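UPF0131 protein ykqA (Bacillus subtilis, PDB 2QIK) is a putative gamma-glutamylcyclotransferase that probably cyclises gamma-glutamyl groups. Local coordinates at residues 67-70 against 71-74; 250-253 against 254-258; 261-264 against 265-269. All blocks are in the same frame, centred on the assembly; numbering follows the deposited sequence.

Contact 1: residues 67-70 against 71-74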
ATOM      1  N   CYS A  67     -12.221  -2.176 -23.593  1.00 10.44           N
ATOM      2  CA  CYS A  67     -11.282  -2.828 -22.672  1.00  9.52           C
ATOM      3  C   CYS A  67     -11.844  -4.124 -22.160  1.00  8.76           C
ATOM      4  O   CYS A  67     -11.166  -5.156 -22.200  1.00 10.13           O
ATOM      5  CB  CYS A  67     -10.994  -1.853 -21.532  1.00  9.56           C
ATOM      6  SG  CYS A  67      -9.955  -2.617 -20.235  1.00 11.08           S
ATOM      7  N   ILE A  68     -13.092  -4.102 -21.729  1.00  9.71           N
ATOM      8  CA  ILE A  68     -13.695  -5.367 -21.229  1.00  9.84           C
ATOM      9  C   ILE A  68     -13.775  -6.435 -22.317  1.00  9.75           C
ATOM     10  O   ILE A  68     -13.481  -7.596 -22.048  1.00 10.69           O
ATOM     11  CB  ILE A  68     -15.048  -5.116 -20.546  1.00 11.00           C
ATOM     12  CG1 ILE A  68     -14.916  -4.180 -19.368  1.00 11.08           C
ATOM     13  CG2 ILE A  68     -15.728  -6.414 -20.121  1.00 11.34           C
ATOM     14  CD1 ILE A  68     -13.898  -4.670 -18.265  1.00 11.07           C
ATOM     15  N   HIS A  69     -14.125  -6.049 -23.563  1.00 10.43           N
ATOM     16  CA  HIS A  69     -14.031  -7.043 -24.630  1.00 11.04           C
ATOM     17  C   HIS A  69     -12.640  -7.628 -24.812  1.00 10.44           C
ATOM     18  O   HIS A  69     -12.475  -8.822 -25.021  1.00 11.42           O
ATOM     19  CB  HIS A  69     -14.474  -6.483 -25.992  1.00 11.18           C
ATOM     20  CG  HIS A  69     -15.946  -6.259 -26.127  1.00 11.78           C
ATOM     21  ND1 HIS A  69     -16.566  -5.086 -26.527  1.00 13.36           N
ATOM     22  CD2 HIS A  69     -16.965  -7.105 -25.818  1.00 10.53           C
ATOM     23  CE1 HIS A  69     -17.891  -5.243 -26.496  1.00 10.43           C
ATOM     24  NE2 HIS A  69     -18.141  -6.475 -26.072  1.00 18.30           N
ATOM     25  N   LYS A  70     -11.618  -6.748 -24.786  1.00 10.85           N
ATOM     26  CA  LYS A  70     -10.241  -7.157 -24.953  1.00 12.61           C
ATOM     27  C   LYS A  70      -9.884  -8.182 -23.869  1.00  9.97           C
ATOM     28  O   LYS A  70      -9.182  -9.156 -24.100  1.00 12.00           O
ATOM     29  CB  LYS A  70      -9.262  -5.960 -24.988  1.00 13.39           C
ATOM     30  CG  LYS A  70      -9.399  -5.163 -26.180  1.00 19.69           C
ATOM     31  CD  LYS A  70      -8.850  -3.807 -26.115  1.00 22.38           C
ATOM     32  CE  LYS A  70      -7.515  -3.814 -26.300  1.00 18.25           C
ATOM     33  NZ  LYS A  70      -6.840  -2.491 -26.036  1.00 16.05           N
ATOM     34  N   LEU A  71     -10.252  -7.865 -22.639  1.00 10.81           N
ATOM     35  CA  LEU A  71      -9.986  -8.784 -21.524  1.00 11.19           C
ATOM     36  C   LEU A  71     -10.736 -10.105 -21.660  1.00 11.68           C
ATOM     37  O   LEU A  71     -10.178 -11.180 -21.432  1.00 12.95           O
ATOM     38  CB  LEU A  71     -10.333  -8.113 -20.178  1.00 11.11           C
ATOM     39  CG  LEU A  71      -9.518  -6.852 -19.874  1.00 11.49           C
ATOM     40  CD1 LEU A  71      -9.939  -6.346 -18.483  1.00 11.07           C
ATOM     41  CD2 LEU A  71      -8.046  -7.034 -19.951  1.00 15.01           C
ATOM     42  N   ASP A  72     -12.029 -10.062 -22.014  1.00 11.08           N
ATOM     43  CA  ASP A  72     -12.741 -11.244 -22.271  1.00 12.33           C
ATOM     44  C   ASP A  72     -12.049 -12.163 -23.284  1.00 12.03           C
ATOM     45  O   ASP A  72     -11.979 -13.380 -23.108  1.00 14.31           O
ATOM     46  CB  ASP A  72     -14.128 -10.918 -22.813  1.00 12.11           C
ATOM     47  CG  ASP A  72     -15.051 -10.270 -21.860  1.00 14.46           C
ATOM     48  OD1 ASP A  72     -14.884 -10.367 -20.620  1.00 16.45           O
ATOM     49  OD2 ASP A  72     -16.104  -9.722 -22.310  1.00 15.84           O
ATOM     50  N   GLN A  73     -11.539 -11.560 -24.336  1.00 12.96           N
ATOM     51  CA  GLN A  73     -10.878 -12.333 -25.376  1.00 13.01           C
ATOM     52  C   GLN A  73      -9.512 -12.840 -24.963  1.00 14.05           C
ATOM     53  O   GLN A  73      -9.149 -13.960 -25.380  1.00 16.07           O
ATOM     54  CB  GLN A  73     -10.699 -11.537 -26.655  1.00 13.10           C
ATOM     55  CG  GLN A  73     -11.959 -11.191 -27.333  1.00 14.65           C
ATOM     56  CD  GLN A  73     -11.751 -10.240 -28.502  1.00 15.38           C
ATOM     57  OE1 GLN A  73     -12.647  -9.431 -28.744  1.00 17.94           O
ATOM     58  NE2 GLN A  73     -10.645 -10.355 -29.229  1.00 17.09           N
ATOM     59  N   PHE A  74      -8.739 -12.062 -24.198  1.00 12.89           N
ATOM     60  CA  PHE A  74      -7.401 -12.466 -23.784  1.00 15.24           C
ATOM     61  C   PHE A  74      -7.438 -13.628 -22.800  1.00 15.83           C
ATOM     62  O   PHE A  74      -6.652 -14.567 -22.883  1.00 17.77           O
ATOM     63  CB  PHE A  74      -6.656 -11.252 -23.281  1.00 17.31           C
ATOM     64  CG  PHE A  74      -5.196 -11.504 -23.100  1.00 20.72           C
ATOM     65  CD1 PHE A  74      -4.327 -11.312 -24.158  1.00 24.48           C
ATOM     66  CD2 PHE A  74      -4.715 -11.909 -21.895  1.00 21.61           C
ATOM     67  CE1 PHE A  74      -3.010 -11.518 -24.026  1.00 27.96           C
ATOM     68  CE2 PHE A  74      -3.334 -12.154 -21.738  1.00 24.39           C
ATOM     69  CZ  PHE A  74      -2.510 -11.965 -22.795  1.00 23.76           C
TER

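Contact 2: residues 250-253 against 254-258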
ATOM      1  N   GLU A 250       9.482  11.319  17.221  1.00 15.23           N
ATOM      2  CA  GLU A 250      10.213  10.557  16.174  1.00 14.87           C
ATOM      3  C   GLU A 250       9.850  11.066  14.798  1.00 12.30           C
ATOM      4  O   GLU A 250      10.718  11.322  13.968  1.00 13.67           O
ATOM      5  CB  GLU A 250       9.910   9.083  16.301  1.00 15.13           C
ATOM      6  CG  GLU A 250      10.453   8.466  17.555  1.00 17.39           C
ATOM      7  CD  GLU A 250       9.954   7.058  17.783  1.00 19.65           C
ATOM      8  OE1 GLU A 250       9.288   6.880  18.826  1.00 29.43           O
ATOM      9  OE2 GLU A 250      10.274   6.101  17.062  1.00 21.88           O
ATOM     10  N   ILE A 251       8.542  11.262  14.562  1.00 12.00           N
ATOM     11  CA  ILE A 251       8.085  11.767  13.269  1.00 12.07           C
ATOM     12  C   ILE A 251       8.659  13.124  12.973  1.00 12.07           C
ATOM     13  O   ILE A 251       9.145  13.435  11.891  1.00 13.15           O
ATOM     14  CB  ILE A 251       6.556  11.796  13.180  1.00 11.85           C
ATOM     15  CG1 ILE A 251       6.051  10.393  13.240  1.00 12.05           C
ATOM     16  CG2 ILE A 251       6.077  12.505  11.933  1.00 13.32           C
ATOM     17  CD1 ILE A 251       4.552  10.259  13.208  1.00 13.73           C
ATOM     18  N   GLU A 252       8.639  13.964  13.991  1.00 12.22           N
ATOM     19  CA  GLU A 252       9.131  15.310  13.808  1.00 13.19           C
ATOM     20  C   GLU A 252      10.594  15.325  13.478  1.00 13.50           C
ATOM     21  O   GLU A 252      11.015  16.080  12.600  1.00 14.08           O
ATOM     22  CB  GLU A 252       8.839  16.180  15.049  1.00 14.94           C
ATOM     23  CG  GLU A 252       7.373  16.474  15.258  1.00 15.51           C
ATOM     24  CD  GLU A 252       7.107  17.438  16.355  1.00 18.27           C
ATOM     25  OE1 GLU A 252       5.944  17.773  16.528  1.00 20.65           O
ATOM     26  OE2 GLU A 252       8.054  17.892  17.001  1.00 24.97           O
ATOM     27  N   ARG A 253      11.406  14.518  14.135  1.00 13.13           N
ATOM     28  CA  ARG A 253      12.852  14.504  13.867  1.00 14.74           C
ATOM     29  C   ARG A 253      13.104  14.028  12.440  1.00 15.08           C
ATOM     30  O   ARG A 253      13.929  14.593  11.724  1.00 16.10           O
ATOM     31  CB  ARG A 253      13.547  13.575  14.863  1.00 16.62           C
ATOM     32  CG  ARG A 253      13.842  14.056  16.246  1.00 19.86           C
ATOM     33  CD  ARG A 253      14.982  13.208  16.896  1.00 21.78           C
ATOM     34  NE  ARG A 253      14.606  11.792  17.010  1.00 22.42           N
ATOM     35  CZ  ARG A 253      14.291  11.203  18.147  1.00 23.40           C
ATOM     36  NH1 ARG A 253      14.334  11.895  19.319  1.00 26.33           N
ATOM     37  NH2 ARG A 253      13.947   9.921  18.184  1.00 25.24           N
ATOM     38  N   GLY A 254      12.374  12.964  12.028  1.00 13.39           N
ATOM     39  CA  GLY A 254      12.589  12.440  10.671  1.00 13.68           C
ATOM     40  C   GLY A 254      12.115  13.429   9.635  1.00 12.86           C
ATOM     41  O   GLY A 254      12.780  13.635   8.612  1.00 13.61           O
ATOM     42  N   ALA A 255      11.001  14.110   9.877  1.00 12.71           N
ATOM     43  CA  ALA A 255      10.503  15.090   8.895  1.00 12.90           C
ATOM     44  C   ALA A 255      11.445  16.280   8.783  1.00 13.73           C
ATOM     45  O   ALA A 255      11.733  16.739   7.700  1.00 14.98           O
ATOM     46  CB  ALA A 255       9.138  15.568   9.289  1.00 13.67           C
ATOM     47  N   GLU A 256      11.953  16.735   9.897  1.00 14.77           N
ATOM     48  CA  GLU A 256      12.918  17.843   9.923  1.00 16.34           C
ATOM     49  C   GLU A 256      14.168  17.474   9.152  1.00 16.89           C
ATOM     50  O   GLU A 256      14.749  18.309   8.425  1.00 19.12           O
ATOM     51  CB  GLU A 256      13.260  18.157  11.416  1.00 16.47           C
ATOM     52  CG  GLU A 256      12.132  18.810  12.216  1.00 19.21           C
ATOM     53  CD  GLU A 256      12.330  18.636  13.729  1.00 22.21           C
ATOM     54  OE1 GLU A 256      13.441  18.118  14.144  1.00 27.05           O
ATOM     55  OE2 GLU A 256      11.439  19.080  14.507  1.00 25.88           O
ATOM     56  N   LEU A 257      14.592  16.197   9.256  1.00 16.20           N
ATOM     57  CA  LEU A 257      15.805  15.805   8.542  1.00 17.48           C
ATOM     58  C   LEU A 257      15.602  15.741   7.028  1.00 18.02           C
ATOM     59  O   LEU A 257      16.471  16.134   6.269  1.00 19.73           O
ATOM     60  CB  LEU A 257      16.309  14.462   9.068  1.00 19.73           C
ATOM     61  CG  LEU A 257      17.585  13.747   8.564  1.00 20.67           C
ATOM     62  CD1 LEU A 257      18.740  14.710   8.705  1.00 22.94           C
ATOM     63  CD2 LEU A 257      17.765  12.454   9.377  1.00 22.03           C
ATOM     64  N   TYR A 258      14.467  15.199   6.597  1.00 15.85           N
ATOM     65  CA  TYR A 258      14.320  14.855   5.197  1.00 15.56           C
ATOM     66  C   TYR A 258      13.339  15.681   4.375  1.00 15.26           C
ATOM     67  O   TYR A 258      13.479  15.750   3.160  1.00 17.40           O
ATOM     68  CB  TYR A 258      13.886  13.384   5.122  1.00 16.38           C
ATOM     69  CG  TYR A 258      14.902  12.345   5.582  1.00 13.81           C
ATOM     70  CD1 TYR A 258      16.023  12.075   4.828  1.00 16.58           C
ATOM     71  CD2 TYR A 258      14.633  11.518   6.656  1.00 18.47           C
ATOM     72  CE1 TYR A 258      16.936  11.144   5.181  1.00 14.45           C
ATOM     73  CE2 TYR A 258      15.562  10.509   7.035  1.00 18.88           C
ATOM     74  CZ  TYR A 258      16.713  10.314   6.277  1.00 16.06           C
ATOM     75  OH  TYR A 258      17.645   9.320   6.589  1.00 18.08           O
TER
HETATM   76  O   HOH W   1      11.308  18.122  17.016  1.00 36.44           O

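Contact 3: residues 261-264 against 265-269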
ATOM      1  N   PRO A 261      10.346  21.991   4.480  1.00 16.15           N
ATOM      2  CA  PRO A 261       9.866  22.771   5.600  1.00 16.00           C
ATOM      3  C   PRO A 261       8.332  23.019   5.558  1.00 14.55           C
ATOM      4  O   PRO A 261       7.718  22.927   6.571  1.00 15.35           O
ATOM      5  CB  PRO A 261      10.735  24.046   5.528  1.00 17.24           C
ATOM      6  CG  PRO A 261      11.812  23.758   4.627  1.00 20.71           C
ATOM      7  CD  PRO A 261      11.485  22.644   3.776  1.00 16.84           C
ATOM      8  N   GLU A 262       7.746  23.279   4.393  1.00 15.29           N
ATOM      9  CA  GLU A 262       6.314  23.620   4.313  1.00 16.00           C
ATOM     10  C   GLU A 262       5.544  22.360   4.696  1.00 13.46           C
ATOM     11  O   GLU A 262       4.561  22.442   5.432  1.00 13.68           O
ATOM     12  CB  GLU A 262       5.822  24.089   2.926  1.00 16.56           C
ATOM     13  CG  GLU A 262       4.276  24.416   2.752  1.00 21.63           C
ATOM     14  CD  GLU A 262       3.704  25.674   3.493  1.00 27.67           C
ATOM     15  OE1 GLU A 262       2.400  25.934   3.571  1.00 26.27           O
ATOM     16  OE2 GLU A 262       4.544  26.469   3.998  1.00 29.15           O
ATOM     17  N   PHE A 263       6.002  21.212   4.231  1.00 11.68           N
ATOM     18  CA  PHE A 263       5.266  19.980   4.559  1.00 11.91           C
ATOM     19  C   PHE A 263       5.416  19.629   5.997  1.00 11.36           C
ATOM     20  O   PHE A 263       4.431  19.287   6.655  1.00 11.78           O
ATOM     21  CB  PHE A 263       5.730  18.809   3.702  1.00 11.90           C
ATOM     22  CG  PHE A 263       5.023  17.555   4.056  1.00 12.29           C
ATOM     23  CD1 PHE A 263       3.753  17.328   3.582  1.00 13.59           C
ATOM     24  CD2 PHE A 263       5.607  16.620   4.909  1.00 11.71           C
ATOM     25  CE1 PHE A 263       3.045  16.200   4.004  1.00 14.58           C
ATOM     26  CE2 PHE A 263       4.881  15.522   5.307  1.00 12.06           C
ATOM     27  CZ  PHE A 263       3.622  15.320   4.836  1.00 14.66           C
ATOM     28  N   THR A 264       6.620  19.769   6.548  1.00 10.98           N
ATOM     29  CA  THR A 264       6.849  19.459   7.936  1.00 11.88           C
ATOM     30  C   THR A 264       6.027  20.314   8.835  1.00 11.99           C
ATOM     31  O   THR A 264       5.420  19.845   9.793  1.00 11.45           O
ATOM     32  CB  THR A 264       8.346  19.601   8.255  1.00 12.92           C
ATOM     33  OG1 THR A 264       9.070  18.626   7.520  1.00 15.40           O
ATOM     34  CG2 THR A 264       8.629  19.441   9.725  1.00 13.54           C
ATOM     35  N   GLU A 265       5.895  21.591   8.464  1.00 12.01           N
ATOM     36  CA  GLU A 265       5.060  22.471   9.261  1.00 12.91           C
ATOM     37  C   GLU A 265       3.599  22.083   9.246  1.00 13.01           C
ATOM     38  O   GLU A 265       2.908  22.112  10.279  1.00 13.26           O
ATOM     39  CB  GLU A 265       5.176  23.899   8.716  1.00 13.84           C
ATOM     40  CG  GLU A 265       4.201  24.793   9.411  1.00 17.69           C
ATOM     41  CD  GLU A 265       4.235  26.206   8.869  1.00 17.64           C
ATOM     42  OE1 GLU A 265       4.023  27.089   9.742  1.00 30.47           O
ATOM     43  OE2 GLU A 265       4.466  26.482   7.683  1.00 18.37           O
ATOM     44  N   LYS A 266       3.080  21.745   8.066  1.00 12.86           N
ATOM     45  CA  LYS A 266       1.734  21.235   7.934  1.00 13.28           C
ATOM     46  C   LYS A 266       1.480  19.981   8.743  1.00 13.28           C
ATOM     47  O   LYS A 266       0.433  19.849   9.355  1.00 14.67           O
ATOM     48  CB  LYS A 266       1.447  20.972   6.481  1.00 17.28           C
ATOM     49  CG  LYS A 266       0.968  22.130   5.743  1.00 21.60           C
ATOM     50  CD  LYS A 266       0.278  21.599   4.412  1.00 21.95           C
ATOM     51  CE  LYS A 266      -0.077  22.762   3.556  1.00 23.99           C
ATOM     52  NZ  LYS A 266      -1.041  22.393   2.369  1.00 22.90           N
ATOM     53  N   LEU A 267       2.420  19.046   8.693  1.00 11.84           N
ATOM     54  CA  LEU A 267       2.284  17.774   9.383  1.00 12.19           C
ATOM     55  C   LEU A 267       2.252  17.993  10.910  1.00 11.90           C
ATOM     56  O   LEU A 267       1.434  17.424  11.595  1.00 12.64           O
ATOM     57  CB  LEU A 267       3.404  16.807   8.953  1.00 11.53           C
ATOM     58  CG  LEU A 267       3.367  15.398   9.632  1.00 12.79           C
ATOM     59  CD1 LEU A 267       2.124  14.583   9.359  1.00 16.62           C
ATOM     60  CD2 LEU A 267       4.555  14.636   9.183  1.00 15.33           C
ATOM     61  N   LYS A 268       3.170  18.834  11.405  1.00 12.18           N
ATOM     62  CA  LYS A 268       3.187  19.190  12.798  1.00 12.70           C
ATOM     63  C   LYS A 268       1.853  19.831  13.180  1.00 12.42           C
ATOM     64  O   LYS A 268       1.289  19.494  14.210  1.00 14.14           O
ATOM     65  CB  LYS A 268       4.355  20.119  13.144  1.00 13.71           C
ATOM     66  CG  LYS A 268       5.663  19.408  13.203  1.00 14.84           C
ATOM     67  CD  LYS A 268       6.859  20.398  13.430  1.00 16.75           C
ATOM     68  CE  LYS A 268       8.243  19.712  13.564  1.00 18.16           C
ATOM     69  NZ  LYS A 268       9.387  20.679  13.689  1.00 23.15           N
ATOM     70  N   ARG A 269       1.362  20.793  12.391  1.00 13.30           N
ATOM     71  CA  ARG A 269       0.141  21.437  12.767  1.00 14.81           C
ATOM     72  C   ARG A 269      -1.029  20.416  12.804  1.00 14.42           C
ATOM     73  O   ARG A 269      -1.913  20.438  13.674  1.00 15.28           O
ATOM     74  CB  ARG A 269      -0.230  22.558  11.754  1.00 15.19           C
ATOM     75  CG  ARG A 269       0.502  23.984  11.757  1.00 19.56           C
ATOM     76  CD  ARG A 269       0.003  25.199  10.630  1.00 21.73           C
ATOM     77  NE  ARG A 269      -0.643  26.167  11.459  1.00 37.91           N
ATOM     78  CZ  ARG A 269      -1.708  25.944  12.252  1.00 43.70           C
ATOM     79  NH1 ARG A 269      -2.214  26.951  12.994  1.00 46.12           N
ATOM     80  NH2 ARG A 269      -2.305  24.752  12.297  1.00 46.98           N
TER

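Contact 1: residues 67-70 against 71-74
Leu71 N donates to Cys67 O across 2.9 Å, the first of four backbone hydrogen bonds that join residues 67-70 to 71-74, each from an amide to the carbonyl four residues earlier. The last, from Phe74 N to Lys70 O, closes the series with a more bent N-H...O angle of 150°.

The apolar contacts gather on Leu71. Its CD1 methyl lies 4.1 Å from Cys67 SG and, more loosely, 4.3 Å from Ile68 CD1. The sulfur stands anti to the backbone N of Cys67 (chi1 175°), which sets it beside its own carbonyl carbon, within reach of this methyl. The helix, residues 65-74, belongs to the AIG2-like gamma-glutamylcyclotransferase domain and packs on strand 90-98, where Ile68 and Leu71 both touch Tyr97. Leu71 also reaches Leu11, a substrate-binding residue by similarity, which places the helix near the probable substrate site.

Asp72 lays its carboxylate over Ile68 O without bonding to it: CG sits 3.1 Å from that oxygen, while OD2 passes the Ile68 CG2 methyl at 4.0 Å. With CG beside its own backbone N (chi1 -68°), the carboxylate folds back over the earlier turn. Its polar partners lie outside the two segments, where OD1 has a hydrogen bond with Tyr97 OH and a salt bridge to Lys80. Exchange of Asp72 for an alanine removes the carboxylate and would probably leave Lys80 without this charge partner and Tyr97 OH without this hydrogen-bond partner. Gln73 also folds back, its CG 3.4 Å from His69 O.

Contact 2: residues 250-253 against 254-258
Glu256 folds its aliphatic stem back over the peptide of Glu252, with CG 3.0 Å and CD 3.1 Å from Glu252 O. The same carbonyl accepts the amide of Glu256, so it is bonded from the backbone and covered by the side chain. With CG anti to its own carbonyl carbon (chi1 -71°), the chain of Glu256 runs back along the preceding turn. This stem forms the tightly packed part together with two buried residues: Ala255, whose CB stands 3.4 Å from Ile251 O, and Gly254, whose N donates to Glu250 O at 3.0 Å.

The loose part lies at the carboxylates. Those of Glu252 and Glu256 approach to 4.4 Å between their OE2 atoms, and a water molecule bridges them, donating to Glu256 OE2 at 2.7 Å and to Glu252 OE2 at 3.3 Å. That bridge, together with a salt bridge from Glu256 OE2 to Lys268, probably eases the repulsion between the like charges. Arg253 turns its guanidinium to another partner, Asp138, with which NH2 forms a salt bridge. On the inner side Ile251 packs on Leu267 and Met271, and a citrate, probably from the crystallisation liquor, is bound close to it. Helix 245-258 and the roughly antiparallel helix 261-273, joined by just two residues, thus pack as a helical hairpin in the second AIG2-like region.

Contact 3: residues 261-264 against 265-269
With chi1 near 180° in both Phe263 (178°) and Leu267 (180°), each CG swings away from its backbone N, and the two side chains come together one turn apart on helix 261-273 of the second AIG2-like region. Phe263 CE2 meets Leu267 CD2 at 4.0 Å, the ring and the branched chain crossing at a slant. On this face Phe263 also touches Thr186 and Glu187 of strand 185-193, and Leu267 rests on Thr165 and Phe167 of strand 164-171.

The backbone repeats the alpha-helical pattern, from Glu265 N to Pro261 O through to Lys268 N bonded to Thr264 O at 2.9 Å. Near its start the helix is tied to Ser260, whose OG bonds Phe263 N and whose carbonyl bonds Thr264 OG1.

The exposed side carries Glu262 and Glu265, with their OE2 atoms 3.7 Å apart and their carboxylate planes turned 84° to each other. Such like charges would probably repel; Lys266 NZ, 5.1 Å from Glu262 OE1, may soften this, though NZ and the carboxylate are not in contact. On another flank Thr264 and Lys268 run side by side, and the CG2 methyl of Thr264 lies 3.9 Å from Lys268 CE.

In the fold
Contacts 2 and 3 belong to consecutive helices that pack together, their centres about 10 Å apart. A salt bridge of 2.7 Å between Glu256 OE2 and Lys268 NZ joins them on one side, while the methyls Ile251 CG2 and Leu267 CD2 meet at 3.8 Å. The Ile251 side chain of contact 2 is also about 5 Å from the bound citrate, probably a remnant of the crystallisation liquor. Contact 1 stands alone on the opposite side of the chain's centre, its own centre about 47 Å from that of contact 2 and 46 Å from that of contact 3. It is the one near the predicted substrate site, from which the other two lie away.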